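Local atomic coordinates of sp1 protein (Swine acute diarrhea syndrome coronavirus, PDB entry 6LPA), a protein that is a coronavirus non-structural protein 1, associated with changes in host proliferation and with immune evasion, and probably acts by suppressing host gene expression. Residues 54-57 / 58-62. Residues are numbered along the deposited sequence; the frame is centred on the assembly and turned at random.
Sequences IGVE and PSDFV
OD2 of D60 is gripped twice: the backbone N of E57 gives it a hydrogen bond of 2.7 Å, and a water bound to it at 2.9 Å also donates to O of G55. The setting is a type I beta turn from E57 to D60, which brings the loop after strand 53-54 into strand 61-66 of the mixed sheet. Its closing bond runs from N of D60 to O of E57, 2.9 Å, so D60 is tied to E57 through both backbone and side chain. Aspartate suits this last place in the turn because its short side chain can reach back to the amide three residues earlier. With CG beside its own backbone N (chi1 -76°), OD2 faces the amide of E57 and accepts its N-H on the anti side, tilted 34° from the carboxylate plane. The other oxygen, OD1, forms a salt bridge with R83 of the second subunit, so one carboxylate both braces the turn and reaches across to the neighbouring subunit. Together the amide, the water and the arginine would be expected to favour its charged form, although the E57 carboxylate, 5.0 Å away from OE1 to OD2 of D60, would oppose this somewhat.

P58 fits the second place of the turn, since its ring restricts phi to about the required value and no amide hydrogen is needed there. The E57 side chain bends at chi2 and runs past the proline ring, its CG 3.4 Å from CD of P58. G55 has a positive phi of 103°, where a CB would press on the preceding carbonyl oxygen. Next to the polar turn, the branched side chains of V56 and V62 touch each other and both pack on I90 of strand 85-91. CG1 of V56 lies 3.9 Å from CG1 of V62 and equally close to CB of D60.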
ATOM      1  N   ILE A  54       3.985  -3.302 -19.272  1.00 51.08           N
ATOM      2  CA  ILE A  54       5.115  -4.214 -19.234  1.00 51.32           C
ATOM      3  C   ILE A  54       6.200  -3.528 -18.419  1.00 54.96           C
ATOM      4  O   ILE A  54       6.339  -2.301 -18.478  1.00 54.30           O
ATOM      5  CB  ILE A  54       5.602  -4.602 -20.650  1.00 52.87           C
ATOM      6  CG1 ILE A  54       6.220  -3.411 -21.372  1.00 59.29           C
ATOM      7  CG2 ILE A  54       4.438  -5.126 -21.467  1.00 57.20           C
ATOM      8  CD1 ILE A  54       6.419  -3.626 -22.860  1.00 62.63           C
ATOM      9  N   GLY A  55       6.895  -4.310 -17.589  1.00 47.35           N
ATOM     10  CA  GLY A  55       7.976  -3.824 -16.752  1.00 48.82           C
ATOM     11  C   GLY A  55       7.645  -3.630 -15.287  1.00 48.04           C
ATOM     12  O   GLY A  55       8.529  -3.223 -14.518  1.00 53.21           O
ATOM     13  N   VAL A  56       6.407  -3.872 -14.865  1.00 48.68           N
ATOM     14  CA  VAL A  56       5.999  -3.615 -13.482  1.00 50.97           C
ATOM     15  C   VAL A  56       5.454  -4.906 -12.877  1.00 54.13           C
ATOM     16  O   VAL A  56       4.428  -5.433 -13.335  1.00 52.49           O
ATOM     17  CB  VAL A  56       4.964  -2.480 -13.386  1.00 53.77           C
ATOM     18  CG1 VAL A  56       4.703  -2.147 -11.932  1.00 48.07           C
ATOM     19  CG2 VAL A  56       5.472  -1.231 -14.127  1.00 49.13           C
ATOM     20  N   GLU A  57       6.141  -5.406 -11.843  1.00 53.07           N
ATOM     21  CA  GLU A  57       5.759  -6.625 -11.145  1.00 54.03           C
ATOM     22  C   GLU A  57       4.660  -6.336 -10.129  1.00 55.11           C
ATOM     23  O   GLU A  57       4.536  -5.204  -9.638  1.00 49.89           O
ATOM     24  CB  GLU A  57       6.969  -7.213 -10.421  1.00 53.93           C
ATOM     25  CG  GLU A  57       7.168  -8.691 -10.621  1.00 67.22           C
ATOM     26  CD  GLU A  57       7.596  -9.013 -12.028  1.00 69.06           C
ATOM     27  OE1 GLU A  57       8.785  -8.803 -12.336  1.00 75.91           O
ATOM     28  OE2 GLU A  57       6.749  -9.468 -12.824  1.00 68.24           O
ATOM     29  N   PRO A  58       3.862  -7.355  -9.772  1.00 54.42           N
ATOM     30  CA  PRO A  58       2.848  -7.152  -8.726  1.00 50.95           C
ATOM     31  C   PRO A  58       3.429  -6.662  -7.406  1.00 53.07           C
ATOM     32  O   PRO A  58       2.757  -5.926  -6.671  1.00 47.35           O
ATOM     33  CB  PRO A  58       2.209  -8.545  -8.593  1.00 50.98           C
ATOM     34  CG  PRO A  58       2.421  -9.169  -9.910  1.00 50.53           C
ATOM     35  CD  PRO A  58       3.747  -8.692 -10.390  1.00 52.62           C
ATOM     36  N   SER A  59       4.667  -7.035  -7.088  1.00 49.05           N
ATOM     37  CA  SER A  59       5.311  -6.567  -5.867  1.00 49.51           C
ATOM     38  C   SER A  59       5.857  -5.147  -5.981  1.00 49.78           C
ATOM     39  O   SER A  59       6.252  -4.567  -4.962  1.00 50.82           O
ATOM     40  CB  SER A  59       6.450  -7.514  -5.506  1.00 54.89           C
ATOM     41  OG  SER A  59       7.280  -7.681  -6.638  1.00 54.07           O
ATOM     42  N   ASP A  60       5.907  -4.573  -7.180  1.00 52.39           N
ATOM     43  CA  ASP A  60       6.518  -3.257  -7.339  1.00 50.52           C
ATOM     44  C   ASP A  60       5.595  -2.168  -6.809  1.00 48.79           C
ATOM     45  O   ASP A  60       4.377  -2.217  -6.994  1.00 50.42           O
ATOM     46  CB  ASP A  60       6.847  -2.998  -8.810  1.00 50.94           C
ATOM     47  CG  ASP A  60       8.085  -3.753  -9.267  1.00 55.04           C
ATOM     48  OD1 ASP A  60       8.994  -3.945  -8.433  1.00 51.82           O
ATOM     49  OD2 ASP A  60       8.130  -4.179 -10.441  1.00 51.58           O
ATOM     50  N   PHE A  61       6.184  -1.176  -6.163  1.00 45.61           N
ATOM     51  CA  PHE A  61       5.421  -0.056  -5.642  1.00 50.69           C
ATOM     52  C   PHE A  61       5.171   0.977  -6.732  1.00 49.54           C
ATOM     53  O   PHE A  61       6.095   1.393  -7.439  1.00 46.85           O
ATOM     54  CB  PHE A  61       6.154   0.585  -4.468  1.00 49.35           C
ATOM     55  CG  PHE A  61       6.020  -0.194  -3.206  1.00 53.21           C
ATOM     56  CD1 PHE A  61       4.835  -0.164  -2.486  1.00 54.63           C
ATOM     57  CD2 PHE A  61       7.053  -1.001  -2.764  1.00 55.93           C
ATOM     58  CE1 PHE A  61       4.703  -0.906  -1.323  1.00 57.67           C
ATOM     59  CE2 PHE A  61       6.919  -1.749  -1.606  1.00 56.53           C
ATOM     60  CZ  PHE A  61       5.750  -1.691  -0.883  1.00 52.04           C
ATOM     61  N   VAL A  62       3.911   1.368  -6.874  1.00 50.64           N
ATOM     62  CA  VAL A  62       3.514   2.475  -7.736  1.00 49.64           C
ATOM     63  C   VAL A  62       2.627   3.392  -6.900  1.00 52.43           C
ATOM     64  O   VAL A  62       2.484   3.184  -5.687  1.00 48.66           O
ATOM     65  CB  VAL A  62       2.806   1.953  -9.002  1.00 46.58           C
ATOM     66  CG1 VAL A  62       3.733   1.021  -9.785  1.00 42.03           C
ATOM     67  CG2 VAL A  62       1.563   1.193  -8.636  1.00 44.52           C
TER
HETATM   68  O   HOH W   1       9.331  -2.220 -12.208  1.00 48.05           O